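Long-range contacts in probable N-glycosylase/DNA lyase (Thermotoga maritima, PDB 3N0U), which is probably a DNA glycosylase/lyase of the helix-hairpin-helix clan, a mainly helical single-chain protein modelled here with a bound sodium ion: residues F51-F56 against S144-N149; L82-L87 against K101-I106; I157-V162 against Y208-V213. One frame throughout, in Å; residues are numbered along the deposited sequence. Where two conformers were deposited one is given.

Contact 1: residues F51-F56 against S144-N149; sequences FCELSF and SHFLRN
Leu54 and Phe146 mark where the two backbones come nearest, their CA atoms 5.7 Å apart. They sit on helices 47-59 and 140-148, whose short segments run in roughly opposing directions, at 142°, with axes 9.2 Å apart at closest approach. Phe146 reaches from helix 140-148 to helix 47-59. The edge of its ring meets the backbone at Glu53 C, and Phe146 CD1 is also 3.5 Å from Leu54 N, while the Leu54 side chain comes in over one face. Leu54 CG is anti to the backbone N (chi1 -176°), and its methyl CD1 forms a CH-pi contact, 4.0 Å from the centroid of the Phe146 ring and offset toward the rim.

Asn149 ND2 donates to Glu53 OE2 at 2.8 Å and 157°, with the oxygen near the amide plane and met nearly along its C-O axis; the two side chains cross at about a right angle. Arg148 holds the opposite end of the amide, gripping Asn149 OD1 side-on through NE (2.8 Å) and NH2 (3.0 Å to the same OD1), both in the guanidinium plane. Phe56 CE2 lies 3.7 Å from His145 CE1, the two rings meeting obliquely.

Helix 140-148 follows helix 124-134 and the turn whose residues Ala135 and Ile138 bind sodium, as expected of the second helix of a helix-hairpin-helix motif. The contact therefore joins that motif to helix 47-59. Lys219, the C-terminal residue, accepts from His145 NE2 and Asn149 ND2 through its O and forms a salt bridge with Glu53 OE1. Bonds at both ends fix the rotation of the Asn149 amide, and the salt bridge to Lys219, helped by neutral amide donors, would favour the ionised form of the buried Glu53 carboxylate.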
loop_
_atom_site.group_PDB
_atom_site.type_symbol
_atom_site.label_atom_id
_atom_site.label_comp_id
_atom_site.label_asym_id
_atom_site.label_seq_id
_atom_site.Cartn_x
_atom_site.Cartn_y
_atom_site.Cartn_z
ATOM N N PHE A 51 -5.935 5.202 11.271
ATOM C CA PHE A 51 -5.706 3.895 11.870
ATOM C C PHE A 51 -6.413 2.783 11.093
ATOM O O PHE A 51 -5.894 1.670 10.948
ATOM C CB PHE A 51 -6.176 3.861 13.331
ATOM C CG PHE A 51 -5.752 2.618 14.036
ATOM C CD1 PHE A 51 -6.610 1.535 14.155
ATOM C CD2 PHE A 51 -4.456 2.495 14.496
ATOM C CE1 PHE A 51 -6.193 0.378 14.789
ATOM C CE2 PHE A 51 -4.034 1.342 15.097
ATOM C CZ PHE A 51 -4.898 0.282 15.241
ATOM N N CYS A 52 -7.599 3.073 10.592
ATOM C CA CYS A 52 -8.313 2.062 9.826
ATOM C C CYS A 52 -7.587 1.777 8.510
ATOM O O CYS A 52 -7.555 0.632 8.056
ATOM C CB CYS A 52 -9.753 2.486 9.583
ATOM S SG CYS A 52 -10.748 2.464 11.088
ATOM N N GLU A 53 -6.979 2.791 7.918
ATOM C CA GLU A 53 -6.191 2.584 6.712
ATOM C C GLU A 53 -4.912 1.809 7.022
ATOM O O GLU A 53 -4.492 0.961 6.257
ATOM C CB GLU A 53 -5.843 3.908 6.049
ATOM C CG GLU A 53 -5.355 3.750 4.607
ATOM C CD GLU A 53 -6.440 3.203 3.696
ATOM O OE1 GLU A 53 -7.641 3.230 4.068
ATOM O OE2 GLU A 53 -6.092 2.688 2.630
ATOM N N LEU A 54 -4.274 2.108 8.145
ATOM C CA LEU A 54 -3.123 1.325 8.555
ATOM C C LEU A 54 -3.527 -0.145 8.730
ATOM O O LEU A 54 -2.794 -1.050 8.328
ATOM C CB LEU A 54 -2.525 1.886 9.858
ATOM C CG LEU A 54 -1.265 1.182 10.316
ATOM C CD1 LEU A 54 -0.105 1.437 9.336
ATOM C CD2 LEU A 54 -0.912 1.661 11.718
ATOM N N SER A 55 -4.702 -0.378 9.307
ATOM C CA SER A 55 -5.215 -1.745 9.484
ATOM C C SER A 55 -5.499 -2.453 8.160
ATOM O O SER A 55 -5.207 -3.655 8.016
ATOM C CB SER A 55 -6.452 -1.744 10.379
ATOM O OG SER A 55 -6.129 -1.166 11.647
ATOM N N PHE A 56 -6.008 -1.708 7.181
ATOM C CA PHE A 56 -6.198 -2.237 5.838
ATOM C C PHE A 56 -4.857 -2.749 5.323
ATOM O O PHE A 56 -4.768 -3.828 4.744
ATOM C CB PHE A 56 -6.775 -1.160 4.907
ATOM C CG PHE A 56 -6.703 -1.512 3.445
ATOM C CD1 PHE A 56 -7.688 -2.281 2.858
ATOM C CD2 PHE A 56 -5.662 -1.055 2.655
ATOM C CE1 PHE A 56 -7.625 -2.606 1.516
ATOM C CE2 PHE A 56 -5.599 -1.379 1.314
ATOM C CZ PHE A 56 -6.584 -2.163 0.746
ATOM N N SER A 144 4.967 1.724 2.871
ATOM C CA SER A 144 4.831 2.501 1.643
ATOM C C SER A 144 3.388 2.587 1.193
ATOM O O SER A 144 2.918 3.637 0.781
ATOM C CB SER A 144 5.660 1.874 0.534
ATOM O OG SER A 144 7.015 1.750 0.947
ATOM N N HIS A 145 2.704 1.461 1.282
ATOM C CA HIS A 145 1.308 1.342 0.905
ATOM C C HIS A 145 0.417 2.261 1.735
ATOM O O HIS A 145 -0.403 3.004 1.179
ATOM C CB HIS A 145 0.903 -0.114 1.100
ATOM C CG HIS A 145 -0.423 -0.472 0.524
ATOM N ND1 HIS A 145 -0.973 -1.723 0.688
ATOM C CD2 HIS A 145 -1.298 0.231 -0.235
ATOM C CE1 HIS A 145 -2.139 -1.776 0.069
ATOM N NE2 HIS A 145 -2.361 -0.603 -0.500
ATOM N N PHE A 146 0.582 2.206 3.058
ATOM C CA PHE A 146 -0.174 3.071 3.956
ATOM C C PHE A 146 0.047 4.546 3.592
ATOM O O PHE A 146 -0.912 5.319 3.438
ATOM C CB PHE A 146 0.228 2.815 5.418
ATOM C CG PHE A 146 -0.292 3.849 6.393
ATOM C CD1 PHE A 146 -1.628 3.909 6.708
ATOM C CD2 PHE A 146 0.567 4.749 6.966
ATOM C CE1 PHE A 146 -2.099 4.849 7.585
ATOM C CE2 PHE A 146 0.098 5.704 7.838
ATOM C CZ PHE A 146 -1.241 5.745 8.145
ATOM N N LEU A 147 1.300 4.951 3.476
ATOM C CA LEU A 147 1.583 6.354 3.200
ATOM C C LEU A 147 0.985 6.797 1.859
ATOM O O LEU A 147 0.331 7.843 1.758
ATOM C CB LEU A 147 3.089 6.630 3.307
ATOM C CG LEU A 147 3.615 6.539 4.754
ATOM C CD1 LEU A 147 5.127 6.489 4.784
ATOM C CD2 LEU A 147 3.098 7.707 5.601
ATOM N N ARG A 148 1.144 5.980 0.829
ATOM C CA ARG A 148 0.561 6.284 -0.462
ATOM C C ARG A 148 -0.957 6.459 -0.351
ATOM O O ARG A 148 -1.534 7.364 -0.973
ATOM C CB ARG A 148 0.900 5.154 -1.442
ATOM C CG ARG A 148 0.677 5.477 -2.913
ATOM C CD ARG A 148 -0.800 5.443 -3.354
ATOM N NE ARG A 148 -1.473 4.184 -3.064
ATOM C CZ ARG A 148 -1.487 3.129 -3.871
ATOM N NH1 ARG A 148 -0.829 3.145 -5.010
ATOM N NH2 ARG A 148 -2.128 2.027 -3.506
ATOM N N ASN A 149 -1.599 5.580 0.432
ATOM C CA ASN A 149 -3.043 5.610 0.586
ATOM C C ASN A 149 -3.547 6.825 1.396
ATOM O O ASN A 149 -4.750 7.043 1.508
ATOM C CB ASN A 149 -3.582 4.301 1.167
ATOM C CG ASN A 149 -3.660 3.190 0.133
ATOM O OD1 ASN A 149 -3.056 3.263 -0.917
ATOM N ND2 ASN A 149 -4.402 2.166 0.440
#

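Contact 2: residues L82-L87 against K101-I106; sequences LPLEEL and KRAEFI
Leu84 and Leu87, on the first turn of helix 84-93, pack against Ala103, Glu104 and Ile106 of helix 99-109, its successor in the chain. The backbones are closest at Leu87 and Ala103, with CA atoms 5.9 Å apart, and the small alanine side chain is consistent with that spacing.

Leu84 reaches over from the side. Its CG is anti to the backbone N (chi1 175°), and from there CD1 does most of the touching: it lies 3.6 Å from Ala103 CB and equally close, 3.6 Å, to Glu104 N. The same methyl meets Glu104 CG at 3.6 Å, so the aliphatic base of the glutamate, rather than its carboxylate, serves as the apolar surface here.

The two leucines are three residues apart and both touch Ala103 CB, Leu87 CG approaching it at 4.0 Å. This is close packing within a pair of consecutive helices joined by residues 94-98, on the part of the helical fold that also includes helix 78-81: Phe79 touches both Leu87 and Ile106. Helix 47-59 adjoins it through Phe51 and Ser55, which touch Ile106.

Leu87 CD2 meets Ile106 CG2 at 3.8 Å, the side chains crossing at about a right angle. Beyond CG the Glu104 chain is extended, and its OE1 accepts from Lys101 NZ at 2.8 Å in a salt bridge one turn away on the same helix; OE2 is bonded to Gln100 NE2.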
loop_
_atom_site.group_PDB
_atom_site.type_symbol
_atom_site.label_atom_id
_atom_site.label_comp_id
_atom_site.label_asym_id
_atom_site.label_seq_id
_atom_site.Cartn_x
_atom_site.Cartn_y
_atom_site.Cartn_z
ATOM N N LEU A 82 -12.457 -2.969 19.160
ATOM C CA LEU A 82 -12.806 -4.345 19.509
ATOM C C LEU A 82 -11.709 -5.059 20.292
ATOM O O LEU A 82 -10.524 -4.887 20.012
ATOM C CB LEU A 82 -13.104 -5.180 18.265
ATOM C CG LEU A 82 -14.411 -4.885 17.538
ATOM C CD1 LEU A 82 -14.449 -5.646 16.229
ATOM C CD2 LEU A 82 -15.611 -5.287 18.369
ATOM N N PRO A 83 -12.104 -5.897 21.257
ATOM C CA PRO A 83 -11.081 -6.740 21.888
ATOM C C PRO A 83 -10.509 -7.734 20.907
ATOM O O PRO A 83 -11.151 -8.058 19.917
ATOM C CB PRO A 83 -11.844 -7.489 22.991
ATOM C CG PRO A 83 -13.148 -6.860 23.084
ATOM C CD PRO A 83 -13.443 -6.177 21.787
ATOM N N LEU A 84 -9.322 -8.233 21.217
ATOM C CA LEU A 84 -8.611 -9.145 20.329
ATOM C C LEU A 84 -9.496 -10.281 19.807
ATOM O O LEU A 84 -9.534 -10.534 18.599
ATOM C CB LEU A 84 -7.404 -9.716 21.072
ATOM C CG LEU A 84 -6.612 -10.773 20.336
ATOM C CD1 LEU A 84 -6.104 -10.217 19.029
ATOM C CD2 LEU A 84 -5.441 -11.238 21.203
ATOM N N GLU A 85 -10.194 -10.980 20.704
ATOM C CA GLU A 85 -10.919 -12.190 20.298
ATOM C C GLU A 85 -12.051 -11.853 19.331
ATOM O O GLU A 85 -12.268 -12.570 18.338
ATOM C CB GLU A 85 -11.469 -12.950 21.512
ATOM C CG GLU A 85 -12.274 -14.214 21.143
ATOM C CD GLU A 85 -12.773 -15.005 22.361
ATOM O OE1 GLU A 85 -13.323 -14.394 23.308
ATOM O OE2 GLU A 85 -12.622 -16.251 22.365
ATOM N N GLU A 86 -12.756 -10.753 19.587
ATOM C CA GLU A 86 -13.845 -10.356 18.713
ATOM C C GLU A 86 -13.330 -9.853 17.362
ATOM O O GLU A 86 -13.965 -10.068 16.327
ATOM C CB GLU A 86 -14.712 -9.277 19.377
ATOM C CG GLU A 86 -15.773 -9.828 20.352
ATOM C CD GLU A 86 -15.203 -10.285 21.687
ATOM O OE1 GLU A 86 -14.047 -9.924 22.007
ATOM O OE2 GLU A 86 -15.920 -10.999 22.427
ATOM N N LEU A 87 -12.214 -9.147 17.364
ATOM C CA LEU A 87 -11.619 -8.709 16.111
ATOM C C LEU A 87 -11.165 -9.912 15.290
ATOM O O LEU A 87 -11.404 -9.981 14.091
ATOM C CB LEU A 87 -10.446 -7.772 16.385
ATOM C CG LEU A 87 -9.724 -7.245 15.143
ATOM C CD1 LEU A 87 -10.728 -6.569 14.213
ATOM C CD2 LEU A 87 -8.612 -6.301 15.550
ATOM N N LYS A 101 -3.385 -13.714 14.073
ATOM C CA LYS A 101 -2.166 -12.933 14.071
ATOM C C LYS A 101 -2.416 -11.505 13.581
ATOM O O LYS A 101 -1.866 -10.550 14.129
ATOM C CB LYS A 101 -1.091 -13.642 13.232
ATOM C CG LYS A 101 0.301 -13.200 13.543
ATOM C CD LYS A 101 0.678 -13.564 15.001
ATOM C CE LYS A 101 1.043 -12.348 15.814
ATOM N NZ LYS A 101 1.728 -12.751 17.079
ATOM N N ARG A 102 -3.223 -11.325 12.546
ATOM C CA ARG A 102 -3.509 -9.971 12.070
ATOM C C ARG A 102 -4.257 -9.178 13.130
ATOM O O ARG A 102 -4.002 -7.987 13.313
ATOM C CB ARG A 102 -4.312 -9.986 10.769
ATOM C CG ARG A 102 -3.610 -10.659 9.592
ATOM C CD ARG A 102 -2.346 -9.938 9.127
ATOM N NE ARG A 102 -1.670 -10.771 8.132
ATOM C CZ ARG A 102 -0.886 -11.809 8.419
ATOM N NH1 ARG A 102 -0.628 -12.145 9.686
ATOM N NH2 ARG A 102 -0.359 -12.518 7.437
ATOM N N ALA A 103 -5.181 -9.823 13.831
ATOM C CA ALA A 103 -5.899 -9.146 14.918
ATOM C C ALA A 103 -4.907 -8.672 15.977
ATOM O O ALA A 103 -5.033 -7.563 16.498
ATOM C CB ALA A 103 -6.930 -10.059 15.532
ATOM N N GLU A 104 -3.928 -9.511 16.296
ATOM C CA GLU A 104 -2.945 -9.176 17.313
ATOM C C GLU A 104 -2.112 -7.974 16.895
ATOM O O GLU A 104 -1.860 -7.067 17.707
ATOM C CB GLU A 104 -2.056 -10.387 17.603
ATOM C CG GLU A 104 -2.787 -11.485 18.373
ATOM C CD GLU A 104 -2.002 -12.765 18.563
ATOM O OE1 GLU A 104 -0.843 -12.840 18.123
ATOM O OE2 GLU A 104 -2.562 -13.700 19.179
ATOM N N PHE A 105 -1.698 -7.953 15.632
ATOM C CA PHE A 105 -0.968 -6.810 15.095
ATOM C C PHE A 105 -1.764 -5.523 15.246
ATOM O O PHE A 105 -1.237 -4.509 15.701
ATOM C CB PHE A 105 -0.649 -6.983 13.606
ATOM C CG PHE A 105 0.322 -8.079 13.291
ATOM C CD1 PHE A 105 1.208 -8.563 14.229
ATOM C CD2 PHE A 105 0.337 -8.627 12.021
ATOM C CE1 PHE A 105 2.095 -9.579 13.902
ATOM C CE2 PHE A 105 1.225 -9.617 11.680
ATOM C CZ PHE A 105 2.102 -10.104 12.623
ATOM N N ILE A 106 -3.031 -5.566 14.854
ATOM C CA ILE A 106 -3.883 -4.372 14.859
ATOM C C ILE A 106 -4.059 -3.872 16.301
ATOM O O ILE A 106 -3.938 -2.656 16.584
ATOM C CB ILE A 106 -5.226 -4.645 14.150
ATOM C CG1 ILE A 106 -4.962 -4.803 12.656
ATOM C CG2 ILE A 106 -6.229 -3.519 14.382
ATOM C CD1 ILE A 106 -6.087 -5.492 11.895
#

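Contact 3: residues I157-V162 against Y208-V213; sequences ILDKHV and YLWYLV
His161 NE2 donates to Leu209 O at 3.2 Å, and the near-straight N-H...O angle of 164° makes this the clearer of the two direct hydrogen bonds between the segments. The carbonyl oxygen lies in the plane of the imidazole, whereas the donor stands above the carbonyl plane. The second bond, from Trp210 NE1 to Asp159 OD1 at 3.2 Å, is weak; the side chains reach toward each other tip to tip, with the carboxylate turned almost perpendicular to the indole. The single N-H of Trp210 NE1 is shared between this bond and water 1, at 3.0 Å; the water lies 3.1 Å from Ile157 O, a bond it can donate.

Asp159 is at the N-cap of helix 160-168. With its CG between the backbone N and the carbonyl carbon (chi1 64°), OD2 makes the capping bond, accepting from Val162 N at 3.0 Å. An aspartate at the start of the helix after the hairpin recalls the helix-hairpin-helix glycosylases with a glycine/proline-rich loop and aspartate (HhH-GPD); here a weak bond and a shared water link that cap to Trp210 of helix 202-214.

Packing spreads outward from the imidazole. The His161 ring presents its edge to the face of Trp210, the planes 50° apart, and CD2 stands 3.4 Å above the centre of the indole. On one face of the imidazole Val213 CG2 makes a CH-pi contact, 3.7 Å from the His161 ring centroid and offset toward the rim. Farther out, Val162 CG1 meets Leu209 CD1 at a looser 4.3 Å, and Val162 also touches Leu191 of helix 181-198.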
loop_
_atom_site.group_PDB
_atom_site.type_symbol
_atom_site.label_atom_id
_atom_site.label_comp_id
_atom_site.label_asym_id
_atom_site.label_seq_id
_atom_site.Cartn_x
_atom_site.Cartn_y
_atom_site.Cartn_z
ATOM N N ILE A 157 5.406 0.927 -3.952
ATOM C CA ILE A 157 4.896 -0.218 -3.210
ATOM C C ILE A 157 5.367 -1.474 -3.934
ATOM O O ILE A 157 4.766 -1.917 -4.915
ATOM C CB ILE A 157 3.356 -0.194 -3.123
ATOM C CG1 ILE A 157 2.881 1.144 -2.548
ATOM C CG2 ILE A 157 2.867 -1.333 -2.272
ATOM C CD1 ILE A 157 1.382 1.406 -2.811
ATOM N N LEU A 158 6.442 -2.060 -3.427
ATOM C CA LEU A 158 7.091 -3.171 -4.103
ATOM C C LEU A 158 6.508 -4.503 -3.658
ATOM O O LEU A 158 7.127 -5.253 -2.902
ATOM C CB LEU A 158 8.607 -3.112 -3.872
ATOM C CG LEU A 158 9.262 -1.816 -4.360
ATOM C CD1 LEU A 158 10.760 -1.765 -4.004
ATOM C CD2 LEU A 158 9.064 -1.629 -5.885
ATOM N N ASP A 159 5.312 -4.794 -4.154
ATOM C CA ASP A 159 4.679 -6.056 -3.852
ATOM C C ASP A 159 5.025 -7.078 -4.918
ATOM O O ASP A 159 5.784 -6.792 -5.833
ATOM C CB ASP A 159 3.173 -5.899 -3.683
ATOM C CG ASP A 159 2.479 -5.451 -4.937
ATOM O OD1 ASP A 159 1.298 -5.058 -4.833
ATOM O OD2 ASP A 159 3.090 -5.487 -6.016
ATOM N N LYS A 160 4.500 -8.284 -4.780
ATOM C CA LYS A 160 4.929 -9.355 -5.650
ATOM C C LYS A 160 4.595 -9.061 -7.110
ATOM O O LYS A 160 5.386 -9.375 -7.985
ATOM C CB LYS A 160 4.355 -10.699 -5.196
ATOM C CG LYS A 160 5.124 -11.287 -4.024
ATOM C CD LYS A 160 4.892 -12.784 -3.878
ATOM C CE LYS A 160 5.709 -13.359 -2.726
ATOM N NZ LYS A 160 5.655 -14.845 -2.675
ATOM N N HIS A 161 3.452 -8.429 -7.367
ATOM C CA HIS A 161 3.034 -8.139 -8.742
ATOM C C HIS A 161 3.997 -7.158 -9.384
ATOM O O HIS A 161 4.415 -7.332 -10.522
ATOM C CB HIS A 161 1.623 -7.542 -8.789
ATOM C CG HIS A 161 1.339 -6.769 -10.048
ATOM N ND1 HIS A 161 1.360 -7.346 -11.300
ATOM C CD2 HIS A 161 1.036 -5.463 -10.243
ATOM C CE1 HIS A 161 1.080 -6.431 -12.212
ATOM N NE2 HIS A 161 0.879 -5.279 -11.598
ATOM N N VAL A 162 4.342 -6.110 -8.646
ATOM C CA VAL A 162 5.238 -5.099 -9.182
ATOM C C VAL A 162 6.635 -5.699 -9.374
ATOM O O VAL A 162 7.280 -5.445 -10.383
ATOM C CB VAL A 162 5.268 -3.874 -8.277
ATOM C CG1 VAL A 162 6.354 -2.905 -8.699
ATOM C CG2 VAL A 162 3.905 -3.192 -8.315
ATOM N N TYR A 208 -1.284 2.700 -12.201
ATOM C CA TYR A 208 -1.242 2.349 -13.615
ATOM C C TYR A 208 -0.693 0.924 -13.781
ATOM O O TYR A 208 -1.212 0.154 -14.583
ATOM C CB TYR A 208 -0.420 3.373 -14.411
ATOM C CG TYR A 208 -1.121 4.697 -14.594
ATOM C CD1 TYR A 208 -2.078 4.868 -15.576
ATOM C CD2 TYR A 208 -0.804 5.789 -13.798
ATOM C CE1 TYR A 208 -2.714 6.088 -15.751
ATOM C CE2 TYR A 208 -1.441 7.005 -13.960
ATOM C CZ TYR A 208 -2.385 7.145 -14.949
ATOM O OH TYR A 208 -3.041 8.326 -15.129
ATOM N N LEU A 209 0.350 0.576 -13.032
ATOM C CA LEU A 209 0.932 -0.769 -13.098
ATOM C C LEU A 209 -0.114 -1.820 -12.746
ATOM O O LEU A 209 -0.206 -2.882 -13.372
ATOM C CB LEU A 209 2.121 -0.891 -12.153
ATOM C CG LEU A 209 3.394 -0.142 -12.554
ATOM C CD1 LEU A 209 4.438 -0.302 -11.465
ATOM C CD2 LEU A 209 3.945 -0.633 -13.882
ATOM N N TRP A 210 -0.917 -1.542 -11.728
ATOM C CA TRP A 210 -1.917 -2.531 -11.324
ATOM C C TRP A 210 -3.085 -2.646 -12.293
ATOM O O TRP A 210 -3.705 -3.707 -12.392
ATOM C CB TRP A 210 -2.420 -2.261 -9.906
ATOM C CG TRP A 210 -1.661 -3.040 -8.885
ATOM C CD1 TRP A 210 -0.642 -2.603 -8.095
ATOM C CD2 TRP A 210 -1.860 -4.412 -8.564
ATOM N NE1 TRP A 210 -0.198 -3.623 -7.292
ATOM C CE2 TRP A 210 -0.938 -4.746 -7.558
ATOM C CE3 TRP A 210 -2.743 -5.393 -9.025
ATOM C CZ2 TRP A 210 -0.864 -6.020 -7.011
ATOM C CZ3 TRP A 210 -2.676 -6.658 -8.476
ATOM C CH2 TRP A 210 -1.741 -6.962 -7.481
ATOM N N TYR A 211 -3.371 -1.574 -13.026
ATOM C CA TYR A 211 -4.420 -1.599 -14.043
ATOM C C TYR A 211 -4.127 -2.665 -15.102
ATOM O O TYR A 211 -5.032 -3.264 -15.657
ATOM C CB TYR A 211 -4.595 -0.212 -14.684
ATOM C CG TYR A 211 -5.723 -0.153 -15.678
ATOM C CD1 TYR A 211 -7.004 0.127 -15.263
ATOM C CD2 TYR A 211 -5.520 -0.449 -17.028
ATOM C CE1 TYR A 211 -8.054 0.157 -16.161
ATOM C CE2 TYR A 211 -6.553 -0.409 -17.918
ATOM C CZ TYR A 211 -7.828 -0.131 -17.479
ATOM O OH TYR A 211 -8.884 -0.114 -18.353
ATOM N N LEU A 212 -2.857 -2.923 -15.339
ATOM C CA LEU A 212 -2.469 -3.895 -16.368
ATOM C C LEU A 212 -3.047 -5.286 -16.158
ATOM O O LEU A 212 -3.260 -6.005 -17.122
ATOM C CB LEU A 212 -0.947 -4.017 -16.450
ATOM C CG LEU A 212 -0.178 -2.767 -16.850
ATOM C CD1 LEU A 212 1.340 -3.079 -16.831
ATOM C CD2 LEU A 212 -0.608 -2.289 -18.196
ATOM N N VAL A 213 -3.277 -5.678 -14.906
ATOM C CA VAL A 213 -3.659 -7.048 -14.594
ATOM C C VAL A 213 -5.069 -7.372 -15.098
ATOM O O VAL A 213 -5.277 -8.268 -15.954
ATOM C CB VAL A 213 -3.615 -7.275 -13.061
ATOM C CG1 VAL A 213 -4.035 -8.692 -12.702
ATOM C CG2 VAL A 213 -2.224 -6.974 -12.523
HETATM O O HOH W 1 1.789 -2.246 -5.565
#

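Contact 1 is central, about 6 Å from the centre of the chain, whereas contact 3 lies 11 Å and contact 2 21 Å from it. The outer two occupy opposite sides of that centre and do not touch. Contact 1 meets both: Phe51 CZ lies 3.4 Å from Ile106 O of contact 2, and Ile157 CD1 of contact 3 packs 3.5 Å from Arg148 CZ. Along the chain contact 2 is nested within the loop closed by contact 1. Contact 2, though peripheral, is still buried and purely apolar across its segments; contact 1 combines a buried amide-carboxylate bond with aromatic packing; contact 3, only partly buried, relies on aromatic groups, a backbone carbonyl, the Asp159 carboxylate and a water.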